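Local coordinates for TrwC protein (Escherichia coli, PDB 1OSB) that probably nicks one strand of plasmid DNA for conjugative transfer, this chain being the amino-terminal relaxase domain of a larger protein that also carries helicase-type domains, at residues C[31-36]-C[147-152]; C[115-120]-C[194-199]; C[154-159]-C[267-272]. All blocks are in the same frame, centred on the assembly; numbering follows the deposited sequence.

Interaction 1: residues C[31-36]-C[147-152]; sequences GDASEW and KFRHET. With SO4 (sulfate ion), chain H; nucleotides of chain A.
Glu35 and Lys147 are joined twice through their backbones. Glu35 N donates to Lys147 O and Lys147 N donates to Glu35 O, both bonds 2.7 Å long. A third bond runs from Arg149 N to Ala33 O at 2.8 Å and is almost straight, 178° at the hydrogen.

The side chains of Glu35 and Lys147 lie side by side on one face of the sheet. Lys147 turns at chi3 (-69°), which brings its CE to 3.6 Å from Glu35 CG. Lys147 NZ is 4.0 Å from Glu35 OE2, a long salt bridge. Arg149 carries Ala33 CA over one face of its guanidinium, while its NH2 makes a salt bridge to Asp111 of helix 104-123.

This is an antiparallel pairing in the main sheet of the relaxase domain. Strand 145-152 runs between strands 34-37 and 158-171.

On the other face Ser34 CB meets Phe148 CD2 at 3.5 Å, and Phe55 adds an edge-to-face contact to the Phe148 ring.

Beyond the paired part, the end of strand 145-152 binds an anion and DNA. His150, a zinc and copper ligand, gives ND1 to sulfate O1 at 2.7 Å; its NE2 is bonded to Tyr18 O. Glu151 N, Thr152 N, Thr152 OG1 and Arg274 NH2 also grip this sulfate, probably from the crystallisation liquor. Thr152 O accepts N3 of nucleotide DT25 of chain A at 3.0 Å.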
loop_
_atom_site.group_PDB
_atom_site.type_symbol
_atom_site.label_atom_id
_atom_site.label_comp_id
_atom_site.label_asym_id
_atom_site.label_seq_id
_atom_site.Cartn_x
_atom_site.Cartn_y
_atom_site.Cartn_z
ATOM N N GLY C 31 -4.737 -12.670 -12.685
ATOM C CA GLY C 31 -3.558 -12.726 -11.774
ATOM C C GLY C 31 -3.837 -13.428 -10.449
ATOM O O GLY C 31 -4.347 -14.566 -10.436
ATOM N N ASP C 32 -3.495 -12.744 -9.347
ATOM C CA ASP C 32 -3.656 -13.256 -7.979
ATOM C C ASP C 32 -3.757 -12.083 -7.001
ATOM O O ASP C 32 -2.869 -11.221 -6.992
ATOM C CB ASP C 32 -2.463 -14.138 -7.598
ATOM C CG ASP C 32 -2.875 -15.544 -7.203
ATOM O OD1 ASP C 32 -4.102 -15.801 -7.122
ATOM O OD2 ASP C 32 -2.049 -16.456 -6.959
ATOM N N ALA C 33 -4.809 -12.047 -6.175
ATOM C CA ALA C 33 -5.055 -10.865 -5.337
ATOM C C ALA C 33 -4.078 -10.685 -4.157
ATOM O O ALA C 33 -3.857 -9.564 -3.693
ATOM C CB ALA C 33 -6.520 -10.811 -4.864
ATOM N N SER C 34 -3.498 -11.774 -3.676
ATOM C CA SER C 34 -2.536 -11.681 -2.599
ATOM C C SER C 34 -1.265 -12.416 -2.996
ATOM O O SER C 34 -1.331 -13.444 -3.654
ATOM C CB SER C 34 -3.123 -12.234 -1.309
ATOM O OG SER C 34 -3.125 -13.641 -1.335
ATOM N N GLU C 35 -0.109 -11.888 -2.606
ATOM C CA GLU C 35 1.151 -12.415 -3.108
ATOM C C GLU C 35 2.369 -12.071 -2.237
ATOM O O GLU C 35 2.501 -10.943 -1.760
ATOM C CB GLU C 35 1.338 -11.946 -4.548
ATOM C CG GLU C 35 2.761 -11.965 -5.041
ATOM C CD GLU C 35 2.870 -12.517 -6.439
ATOM O OE1 GLU C 35 2.442 -13.695 -6.648
ATOM O OE2 GLU C 35 3.379 -11.763 -7.318
ATOM N N TRP C 36 3.229 -13.068 -2.023
ATOM C CA TRP C 36 4.477 -12.897 -1.295
ATOM C C TRP C 36 5.516 -12.204 -2.168
ATOM O O TRP C 36 5.567 -12.422 -3.386
ATOM C CB TRP C 36 5.064 -14.254 -0.926
ATOM C CG TRP C 36 4.340 -15.019 0.112
ATOM C CD1 TRP C 36 3.755 -16.242 -0.037
ATOM C CD2 TRP C 36 4.143 -14.642 1.485
ATOM N NE1 TRP C 36 3.191 -16.640 1.151
ATOM C CE2 TRP C 36 3.414 -15.681 2.103
ATOM C CE3 TRP C 36 4.500 -13.523 2.255
ATOM C CZ2 TRP C 36 3.043 -15.643 3.444
ATOM C CZ3 TRP C 36 4.124 -13.485 3.583
ATOM C CH2 TRP C 36 3.410 -14.543 4.169
ATOM N N LYS C 147 1.599 -8.973 -0.114
ATOM C CA LYS C 147 0.965 -7.915 -0.899
ATOM C C LYS C 147 -0.463 -8.307 -1.152
ATOM O O LYS C 147 -0.736 -9.425 -1.573
ATOM C CB LYS C 147 1.676 -7.705 -2.236
ATOM C CG LYS C 147 3.173 -7.398 -2.127
ATOM C CD LYS C 147 3.807 -7.251 -3.510
ATOM C CE LYS C 147 3.852 -8.588 -4.248
ATOM N NZ LYS C 147 4.592 -8.448 -5.525
ATOM N N PHE C 148 -1.372 -7.380 -0.891
ATOM C CA PHE C 148 -2.795 -7.649 -0.967
ATOM C C PHE C 148 -3.412 -6.534 -1.789
ATOM O O PHE C 148 -3.401 -5.367 -1.365
ATOM C CB PHE C 148 -3.380 -7.654 0.439
ATOM C CG PHE C 148 -2.680 -8.592 1.378
ATOM C CD1 PHE C 148 -1.695 -8.128 2.246
ATOM C CD2 PHE C 148 -2.986 -9.939 1.386
ATOM C CE1 PHE C 148 -1.046 -8.986 3.114
ATOM C CE2 PHE C 148 -2.327 -10.825 2.255
ATOM C CZ PHE C 148 -1.357 -10.346 3.118
ATOM N N ARG C 149 -3.918 -6.881 -2.973
ATOM C CA ARG C 149 -4.483 -5.887 -3.884
ATOM C C ARG C 149 -5.948 -5.648 -3.585
ATOM O O ARG C 149 -6.698 -6.592 -3.346
ATOM C CB ARG C 149 -4.327 -6.326 -5.335
ATOM C CG ARG C 149 -4.598 -5.226 -6.340
ATOM C CD ARG C 149 -4.305 -5.639 -7.757
ATOM N NE ARG C 149 -5.097 -6.811 -8.096
ATOM C CZ ARG C 149 -4.609 -7.946 -8.564
ATOM N NH1 ARG C 149 -5.454 -8.930 -8.800
ATOM N NH2 ARG C 149 -3.299 -8.110 -8.793
ATOM N N HIS C 150 -6.354 -4.383 -3.611
ATOM C CA HIS C 150 -7.743 -4.026 -3.354
ATOM C C HIS C 150 -8.262 -3.032 -4.366
ATOM O O HIS C 150 -7.487 -2.389 -5.082
ATOM C CB HIS C 150 -7.922 -3.519 -1.930
ATOM C CG HIS C 150 -7.729 -4.587 -0.899
ATOM N ND1 HIS C 150 -8.720 -5.488 -0.562
ATOM C CD2 HIS C 150 -6.647 -4.921 -0.158
ATOM C CE1 HIS C 150 -8.260 -6.323 0.351
ATOM N NE2 HIS C 150 -7.007 -5.999 0.614
ATOM N N GLU C 151 -9.581 -2.911 -4.433
ATOM C CA GLU C 151 -10.179 -2.268 -5.585
ATOM C C GLU C 151 -11.116 -1.122 -5.278
ATOM O O GLU C 151 -11.413 -0.346 -6.165
ATOM C CB GLU C 151 -10.819 -3.314 -6.499
ATOM C CG GLU C 151 -9.779 -4.175 -7.193
ATOM C CD GLU C 151 -10.361 -5.381 -7.889
ATOM O OE1 GLU C 151 -11.139 -6.124 -7.270
ATOM O OE2 GLU C 151 -10.015 -5.610 -9.058
ATOM N N THR C 152 -11.589 -1.006 -4.044
ATOM C CA THR C 152 -12.549 0.058 -3.716
ATOM C C THR C 152 -12.123 0.983 -2.567
ATOM O O THR C 152 -11.355 0.609 -1.695
ATOM C CB THR C 152 -13.976 -0.500 -3.426
ATOM O OG1 THR C 152 -13.936 -1.307 -2.249
ATOM C CG2 THR C 152 -14.461 -1.454 -4.526
HETATM S S SO4 H . -11.743 -4.367 -1.942
HETATM O O1 SO4 H . -11.344 -5.036 -0.708
HETATM O O2 SO4 H . -13.172 -4.589 -2.118
HETATM O O3 SO4 H . -11.028 -4.932 -3.094
HETATM O O4 SO4 H . -11.494 -2.930 -1.804
ATOM P P DT A 25 -9.333 6.826 3.016
ATOM O OP1 DT A 25 -10.589 6.298 2.382
ATOM O OP2 DT A 25 -9.330 7.953 3.984
ATOM O "O5'" DT A 25 -8.470 5.621 3.628
ATOM C "C5'" DT A 25 -8.078 4.554 2.772
ATOM C "C4'" DT A 25 -7.581 3.343 3.543
ATOM O "O4'" DT A 25 -8.736 2.690 4.118
ATOM C "C3'" DT A 25 -6.851 2.290 2.699
ATOM O "O3'" DT A 25 -5.467 2.311 2.950
ATOM C "C2'" DT A 25 -7.406 0.950 3.162
ATOM C "C1'" DT A 25 -8.733 1.292 3.853
ATOM N N1 DT A 25 -10.024 0.865 3.135
ATOM C C2 DT A 25 -10.271 1.107 1.778
ATOM O O2 DT A 25 -9.510 1.683 1.008
ATOM N N3 DT A 25 -11.489 0.636 1.323
ATOM C C4 DT A 25 -12.463 -0.032 2.047
ATOM O O4 DT A 25 -13.518 -0.407 1.547
ATOM C C5 DT A 25 -12.145 -0.250 3.434
ATOM C C6 DT A 25 -10.963 0.193 3.904
#

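Interaction 2: residues C[115-120]-C[194-199]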
loop_
_atom_site.group_PDB
_atom_site.type_symbol
_atom_site.label_atom_id
_atom_site.label_comp_id
_atom_site.label_asym_id
_atom_site.label_seq_id
_atom_site.Cartn_x
_atom_site.Cartn_y
_atom_site.Cartn_z
ATOM N N ALA C 115 5.834 -3.927 -7.253
ATOM C CA ALA C 115 6.901 -4.901 -7.063
ATOM C C ALA C 115 8.276 -4.232 -7.173
ATOM O O ALA C 115 9.151 -4.454 -6.330
ATOM C CB ALA C 115 6.761 -6.076 -8.054
ATOM N N ARG C 116 8.447 -3.396 -8.189
ATOM C CA ARG C 116 9.742 -2.766 -8.433
ATOM C C ARG C 116 10.077 -1.731 -7.376
ATOM O O ARG C 116 11.246 -1.534 -7.058
ATOM C CB ARG C 116 9.783 -2.116 -9.804
ATOM C CG ARG C 116 9.851 -3.093 -10.941
ATOM C CD ARG C 116 9.393 -2.474 -12.205
ATOM N NE ARG C 116 9.918 -3.165 -13.344
ATOM C CZ ARG C 116 9.318 -3.397 -14.505
ATOM N NH1 ARG C 116 8.078 -3.007 -14.794
ATOM N NH2 ARG C 116 10.026 -4.048 -15.407
ATOM N N THR C 117 9.051 -1.080 -6.834
ATOM C CA THR C 117 9.244 -0.140 -5.750
ATOM C C THR C 117 9.651 -0.877 -4.505
ATOM O O THR C 117 10.516 -0.417 -3.775
ATOM C CB THR C 117 7.967 0.644 -5.474
ATOM O OG1 THR C 117 7.583 1.362 -6.658
ATOM C CG2 THR C 117 8.250 1.748 -4.454
ATOM N N LEU C 118 9.024 -2.028 -4.272
ATOM C CA LEU C 118 9.307 -2.822 -3.083
ATOM C C LEU C 118 10.713 -3.409 -3.096
ATOM O O LEU C 118 11.297 -3.595 -2.036
ATOM C CB LEU C 118 8.246 -3.901 -2.889
ATOM C CG LEU C 118 6.916 -3.387 -2.340
ATOM C CD1 LEU C 118 5.947 -4.547 -2.200
ATOM C CD2 LEU C 118 7.086 -2.685 -1.008
ATOM N N GLU C 119 11.259 -3.667 -4.282
ATOM C CA GLU C 119 12.664 -4.053 -4.420
ATOM C C GLU C 119 13.596 -2.954 -3.919
ATOM O O GLU C 119 14.609 -3.223 -3.276
ATOM C CB GLU C 119 13.004 -4.325 -5.879
ATOM C CG GLU C 119 12.601 -5.684 -6.408
ATOM C CD GLU C 119 12.987 -5.820 -7.859
ATOM O OE1 GLU C 119 14.200 -5.759 -8.161
ATOM O OE2 GLU C 119 12.085 -5.957 -8.708
ATOM N N GLN C 120 13.255 -1.711 -4.224
ATOM C CA GLN C 120 14.001 -0.575 -3.700
ATOM C C GLN C 120 13.787 -0.352 -2.191
ATOM O O GLN C 120 14.709 0.041 -1.483
ATOM C CB GLN C 120 13.702 0.673 -4.526
ATOM C CG GLN C 120 14.339 0.601 -5.912
ATOM C CD GLN C 120 14.642 1.967 -6.472
ATOM O OE1 GLN C 120 15.363 2.775 -5.848
ATOM N NE2 GLN C 120 14.082 2.253 -7.647
ATOM N N ALA C 194 7.862 8.220 -5.579
ATOM C CA ALA C 194 8.269 8.700 -6.902
ATOM C C ALA C 194 8.615 7.515 -7.810
ATOM O O ALA C 194 8.337 7.545 -9.007
ATOM C CB ALA C 194 9.441 9.693 -6.805
ATOM N N VAL C 195 9.214 6.478 -7.230
ATOM C CA VAL C 195 9.506 5.250 -7.968
ATOM C C VAL C 195 8.217 4.597 -8.490
ATOM O O VAL C 195 8.136 4.225 -9.658
ATOM C CB VAL C 195 10.314 4.248 -7.092
ATOM C CG1 VAL C 195 10.498 2.924 -7.800
ATOM C CG2 VAL C 195 11.682 4.856 -6.724
ATOM N N TYR C 196 7.214 4.473 -7.626
ATOM C CA TYR C 196 5.941 3.895 -8.027
ATOM C C TYR C 196 5.346 4.689 -9.185
ATOM O O TYR C 196 4.968 4.116 -10.218
ATOM C CB TYR C 196 4.966 3.828 -6.846
ATOM C CG TYR C 196 3.583 3.398 -7.250
ATOM C CD1 TYR C 196 3.301 2.062 -7.597
ATOM C CD2 TYR C 196 2.554 4.329 -7.324
ATOM C CE1 TYR C 196 2.003 1.678 -7.990
ATOM C CE2 TYR C 196 1.269 3.959 -7.710
ATOM C CZ TYR C 196 0.996 2.640 -8.048
ATOM O OH TYR C 196 -0.284 2.318 -8.443
ATOM N N ASN C 197 5.289 6.006 -9.026
ATOM C CA ASN C 197 4.780 6.864 -10.086
ATOM C C ASN C 197 5.549 6.721 -11.390
ATOM O O ASN C 197 4.954 6.589 -12.458
ATOM C CB ASN C 197 4.776 8.331 -9.653
ATOM C CG ASN C 197 3.570 8.688 -8.844
ATOM O OD1 ASN C 197 3.645 9.527 -7.932
ATOM N ND2 ASN C 197 2.434 8.040 -9.143
ATOM N N ALA C 198 6.871 6.754 -11.300
ATOM C CA ALA C 198 7.704 6.690 -12.482
ATOM C C ALA C 198 7.518 5.355 -13.219
ATOM O O ALA C 198 7.407 5.336 -14.460
ATOM C CB ALA C 198 9.141 6.893 -12.117
ATOM N N GLU C 199 7.476 4.257 -12.452
ATOM C CA GLU C 199 7.306 2.920 -13.007
ATOM C C GLU C 199 5.930 2.745 -13.617
ATOM O O GLU C 199 5.816 2.245 -14.738
ATOM C CB GLU C 199 7.518 1.843 -11.945
ATOM C CG GLU C 199 8.941 1.723 -11.411
ATOM C CD GLU C 199 9.907 1.120 -12.422
ATOM O OE1 GLU C 199 11.123 1.122 -12.150
ATOM O OE2 GLU C 199 9.450 0.641 -13.497
#
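A chi1 of -60° puts Thr117 OG1 beside its own backbone N, and a chi1 of 174° puts Val195 CG1 opposite its backbone N; the two atoms meet at 3.5 Å. The two side chains run antiparallel alongside one another.

The motif is an antiparallel helix pair, formed by helices 104-123 and 189-206. The axes of segments 115-120 and 194-199 come within 8.8 Å, at 148° between their directions. Leu118 of the first helix packs on strands 81-89 and 145-152, so this helix lies against the main sheet of the relaxase domain.

Thr117 OG1 also sits at the edge of the Tyr196 ring, near its plane, and 3.6 Å from Tyr196 CB. It lies close to Tyr196 N, but the angle is too poor for a bond; its hydrogen bond goes to Ala113 O in its own helix. Tyr196 OH is hydrogen-bonded to His110 ND1 of helix 104-123.

One turn on from Thr117, Gln120 lays its amide against both methyls of Val195. Gln120 NE2 is 3.6 Å from Val195 CG1 and 3.7 Å from Val195 CG2. Its OE1 is held by Tyr191 OH, which helps to fix the amide.

Arg116 and Glu199 cross at about a right angle at the other end. The closest approach is to an aliphatic carbon, Arg116 CD to Glu199 OE2 at 3.4 Å. The firmer partner of the guanidinium is Glu203, bridged to NH1. The salt bridge to Glu199 is long: Arg116 NE is 3.8 Å from Glu199 OE2, which lies well out of the guanidinium plane.

Interaction 3: residues C[154-159]-C[267-272]. With SO4 (sulfate ion), chain I; nucleotides of chain A.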
loop_
_atom_site.group_PDB
_atom_site.type_symbol
_atom_site.label_atom_id
_atom_site.label_comp_id
_atom_site.label_asym_id
_atom_site.label_seq_id
_atom_site.Cartn_x
_atom_site.Cartn_y
_atom_site.Cartn_z
ATOM N N ARG C 154 -13.230 3.516 0.746
ATOM C CA ARG C 154 -14.233 3.709 1.803
ATOM C C ARG C 154 -15.623 4.162 1.340
ATOM O O ARG C 154 -16.621 3.887 1.992
ATOM C CB ARG C 154 -13.731 4.812 2.705
ATOM C CG ARG C 154 -13.259 4.385 4.041
ATOM C CD ARG C 154 -12.044 3.540 4.037
ATOM N NE ARG C 154 -11.971 2.823 5.302
ATOM C CZ ARG C 154 -11.246 3.224 6.330
ATOM N NH1 ARG C 154 -11.228 2.520 7.447
ATOM N NH2 ARG C 154 -10.527 4.327 6.225
ATOM N N GLU C 155 -15.670 4.905 0.243
ATOM C CA GLU C 155 -16.918 5.426 -0.287
ATOM C C GLU C 155 -17.391 4.678 -1.538
ATOM O O GLU C 155 -18.241 5.184 -2.280
ATOM C CB GLU C 155 -16.769 6.918 -0.575
ATOM C CG GLU C 155 -16.939 7.801 0.647
ATOM C CD GLU C 155 -18.342 7.757 1.219
ATOM O OE1 GLU C 155 -19.321 7.731 0.429
ATOM O OE2 GLU C 155 -18.470 7.742 2.459
ATOM N N ARG C 156 -16.841 3.481 -1.750
ATOM C CA ARG C 156 -17.221 2.587 -2.856
ATOM C C ARG C 156 -16.785 3.048 -4.222
ATOM O O ARG C 156 -17.312 2.554 -5.221
ATOM C CB ARG C 156 -18.727 2.368 -2.909
ATOM C CG ARG C 156 -19.308 1.865 -1.638
ATOM C CD ARG C 156 -19.162 0.378 -1.477
ATOM N NE ARG C 156 -18.923 0.031 -0.096
ATOM C CZ ARG C 156 -19.816 -0.297 0.835
ATOM N NH1 ARG C 156 -21.125 -0.390 0.607
ATOM N NH2 ARG C 156 -19.338 -0.547 2.041
ATOM N N ASP C 157 -15.853 3.996 -4.267
ATOM C CA ASP C 157 -15.295 4.453 -5.527
ATOM C C ASP C 157 -14.268 3.445 -6.015
ATOM O O ASP C 157 -13.712 2.687 -5.207
ATOM C CB ASP C 157 -14.636 5.807 -5.342
ATOM C CG ASP C 157 -15.626 6.961 -5.422
ATOM O OD1 ASP C 157 -16.601 6.901 -6.246
ATOM O OD2 ASP C 157 -15.494 7.983 -4.691
ATOM N N PRO C 158 -14.017 3.412 -7.327
ATOM C CA PRO C 158 -12.904 2.613 -7.852
ATOM C C PRO C 158 -11.616 3.194 -7.299
ATOM O O PRO C 158 -11.407 4.424 -7.352
ATOM C CB PRO C 158 -12.992 2.827 -9.360
ATOM C CG PRO C 158 -14.342 3.365 -9.597
ATOM C CD PRO C 158 -14.743 4.123 -8.392
ATOM N N GLN C 159 -10.780 2.334 -6.733
ATOM C CA GLN C 159 -9.560 2.783 -6.072
ATOM C C GLN C 159 -8.585 1.634 -6.048
ATOM O O GLN C 159 -8.596 0.849 -5.105
ATOM C CB GLN C 159 -9.884 3.247 -4.651
ATOM C CG GLN C 159 -8.699 3.693 -3.805
ATOM C CD GLN C 159 -7.994 4.941 -4.326
ATOM O OE1 GLN C 159 -8.419 5.563 -5.316
ATOM N NE2 GLN C 159 -6.893 5.303 -3.667
ATOM N N ALA C 267 -17.204 8.413 6.951
ATOM C CA ALA C 267 -18.511 7.909 7.353
ATOM C C ALA C 267 -18.450 6.397 7.176
ATOM O O ALA C 267 -17.658 5.906 6.357
ATOM C CB ALA C 267 -19.604 8.521 6.499
ATOM N N LYS C 268 -19.248 5.651 7.943
ATOM C CA LYS C 268 -19.242 4.187 7.823
ATOM C C LYS C 268 -20.168 3.702 6.710
ATOM O O LYS C 268 -21.348 4.055 6.692
ATOM C CB LYS C 268 -19.593 3.510 9.157
ATOM C CG LYS C 268 -19.386 1.981 9.182
ATOM C CD LYS C 268 -17.937 1.561 8.893
ATOM C CE LYS C 268 -17.871 0.139 8.337
ATOM N NZ LYS C 268 -16.930 0.001 7.179
ATOM N N LYS C 269 -19.616 2.906 5.790
ATOM C CA LYS C 269 -20.372 2.289 4.691
ATOM C C LYS C 269 -20.681 0.809 4.985
ATOM O O LYS C 269 -20.311 0.307 6.049
ATOM C CB LYS C 269 -19.610 2.449 3.372
ATOM C CG LYS C 269 -20.423 3.103 2.250
ATOM C CD LYS C 269 -20.244 4.624 2.234
ATOM C CE LYS C 269 -21.447 5.322 1.608
ATOM N NZ LYS C 269 -22.285 6.017 2.625
ATOM N N THR C 270 -21.352 0.116 4.060
ATOM C CA THR C 270 -21.838 -1.251 4.314
ATOM C C THR C 270 -21.725 -2.226 3.124
ATOM O O THR C 270 -22.279 -1.957 2.052
ATOM C CB THR C 270 -23.294 -1.208 4.844
ATOM O OG1 THR C 270 -23.917 -2.479 4.638
ATOM C CG2 THR C 270 -24.168 -0.245 4.020
ATOM N N SER C 271 -21.037 -3.360 3.339
ATOM C CA SER C 271 -20.773 -4.390 2.305
ATOM C C SER C 271 -21.846 -4.459 1.224
ATOM O O SER C 271 -23.015 -4.715 1.511
ATOM C CB SER C 271 -20.587 -5.787 2.925
ATOM O OG SER C 271 -20.320 -5.724 4.318
ATOM N N VAL C 272 -21.436 -4.242 -0.021
ATOM C CA VAL C 272 -22.378 -4.102 -1.124
ATOM C C VAL C 272 -22.191 -5.145 -2.245
ATOM O O VAL C 272 -21.111 -5.731 -2.401
ATOM C CB VAL C 272 -22.312 -2.664 -1.680
ATOM C CG1 VAL C 272 -21.035 -2.449 -2.500
ATOM C CG2 VAL C 272 -23.550 -2.334 -2.469
HETATM S S SO4 I . -12.033 0.730 10.230
HETATM O O1 SO4 I . -11.960 -0.316 11.252
HETATM O O2 SO4 I . -11.181 1.857 10.613
HETATM O O3 SO4 I . -13.415 1.200 10.095
HETATM O O4 SO4 I . -11.577 0.171 8.955
ATOM P P DT A 25 -9.333 6.826 3.016
ATOM O OP1 DT A 25 -10.589 6.298 2.382
ATOM O OP2 DT A 25 -9.330 7.953 3.984
ATOM O "O5'" DT A 25 -8.470 5.621 3.628
ATOM C "C5'" DT A 25 -8.078 4.554 2.772
ATOM C "C4'" DT A 25 -7.581 3.343 3.543
ATOM O "O4'" DT A 25 -8.736 2.690 4.118
ATOM C "C3'" DT A 25 -6.851 2.290 2.699
ATOM O "O3'" DT A 25 -5.467 2.311 2.950
ATOM C "C2'" DT A 25 -7.406 0.950 3.162
ATOM C "C1'" DT A 25 -8.733 1.292 3.853
ATOM N N1 DT A 25 -10.024 0.865 3.135
ATOM C C2 DT A 25 -10.271 1.107 1.778
ATOM O O2 DT A 25 -9.510 1.683 1.008
ATOM N N3 DT A 25 -11.489 0.636 1.323
ATOM C C4 DT A 25 -12.463 -0.032 2.047
ATOM O O4 DT A 25 -13.518 -0.407 1.547
ATOM C C5 DT A 25 -12.145 -0.250 3.434
ATOM C C6 DT A 25 -10.963 0.193 3.904
ATOM P P DT A 23 -6.005 13.804 -6.650
ATOM O OP1 DT A 23 -5.957 13.442 -8.081
ATOM O OP2 DT A 23 -6.572 15.115 -6.276
ATOM O "O5'" DT A 23 -6.794 12.664 -5.868
ATOM C "C5'" DT A 23 -8.152 12.355 -6.205
ATOM C "C4'" DT A 23 -8.362 10.871 -5.991
ATOM O "O4'" DT A 23 -7.298 10.118 -6.630
ATOM C "C3'" DT A 23 -8.350 10.402 -4.544
ATOM O "O3'" DT A 23 -9.256 9.331 -4.470
ATOM C "C2'" DT A 23 -6.950 9.843 -4.331
ATOM C "C1'" DT A 23 -6.654 9.270 -5.701
ATOM N N1 DT A 23 -5.198 9.204 -6.036
ATOM C C2 DT A 23 -4.498 8.132 -5.526
ATOM O O2 DT A 23 -4.992 7.256 -4.814
ATOM N N3 DT A 23 -3.175 8.106 -5.865
ATOM C C4 DT A 23 -2.478 9.003 -6.635
ATOM O O4 DT A 23 -1.278 8.790 -6.822
ATOM C C5 DT A 23 -3.243 10.128 -7.167
ATOM C C6 DT A 23 -4.560 10.166 -6.838
ATOM P P DC A 24 -10.362 9.184 -3.345
ATOM O OP1 DC A 24 -11.030 7.924 -3.721
ATOM O OP2 DC A 24 -11.157 10.428 -3.202
ATOM O "O5'" DC A 24 -9.435 8.994 -2.085
ATOM C "C5'" DC A 24 -8.846 7.730 -1.837
ATOM C "C4'" DC A 24 -8.134 7.751 -0.486
ATOM O "O4'" DC A 24 -7.103 8.782 -0.446
ATOM C "C3'" DC A 24 -9.005 8.034 0.729
ATOM O "O3'" DC A 24 -8.441 7.295 1.776
ATOM C "C2'" DC A 24 -8.782 9.508 1.004
ATOM C "C1'" DC A 24 -7.303 9.650 0.646
ATOM N N1 DC A 24 -6.983 11.055 0.240
ATOM C C2 DC A 24 -6.197 11.902 1.064
ATOM O O2 DC A 24 -5.737 11.479 2.142
ATOM N N3 DC A 24 -5.957 13.175 0.659
ATOM C C4 DC A 24 -6.462 13.617 -0.497
ATOM N N4 DC A 24 -6.218 14.894 -0.878
ATOM C C5 DC A 24 -7.258 12.777 -1.333
ATOM C C6 DC A 24 -7.497 11.524 -0.932
HETATM O O HOH W 1 -16.190 7.887 4.323
#
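The contact borders the DNA-binding side of the relaxase domain, where the turn between strands 145-152 and 158-171 meets the loop that leads into helix 274-287. These strands form a beta hairpin of the main sheet. Its turn carries Arg154, Glu155 and Arg156.

Arg156 reaches across to the loop, and its guanidinium is sandwiched. Lys269 CG stands 3.7 Å above one face, over the centre, and Val272 N lies over the opposite face. Bends at chi2 (-82°) and chi3 place the group there. Thr270 O lies at the edge, near the plane, as the apparent acceptor of Arg156 NH1, but the contact is modelled very short and its geometry is doubtful. Val272 CG1 packs alongside the aliphatic part, 3.5 Å from Arg156 CD.

Glu155 crosses Lys269 at about a right angle. Glu155 OE1 is 3.4 Å from Lys269 CE and 4.1 Å from Lys269 NZ, too far for a salt bridge. Opposite charges there may still attract. OE2 is bonded to Gln238 NE2. A water 2.9 Å from Glu155 OE2, to which it probably donates, accepts from Ala267 N.

The turn also meets the bound strand. O4' of DT25 of chain A lies 3.0 Å above the Arg154 guanidinium plane, offset toward its rim. Arg154 NH1 makes a weak bond to a sulfate, probably from the crystallisation liquor. Further along, Gln159 NE2 donates to O2 of the DT23 base of chain A at 3.0 Å, with 162° at the hydrogen.

Interactions 1 and 3 share the main sheet. Strands 145-152 and 158-171 are neighbours in it, and Glu151 O lies 2.8 Å from Gln159 N, a probable hydrogen bond. Interaction 2 touches interaction 1 through Leu118 CD1, 3.7 Å from Lys147 CD. Interactions 2 and 3 do not touch, and their centres are 27 Å apart. Interaction 1 holds the metal ligand His150. The side chain of Tyr196 in interaction 2 is about 7 Å from that of His161, another metal ligand, and that of Arg154 in interaction 3 is about 8 Å from the side chain of His161. DT25 of chain A is met by both interactions 1 and 3.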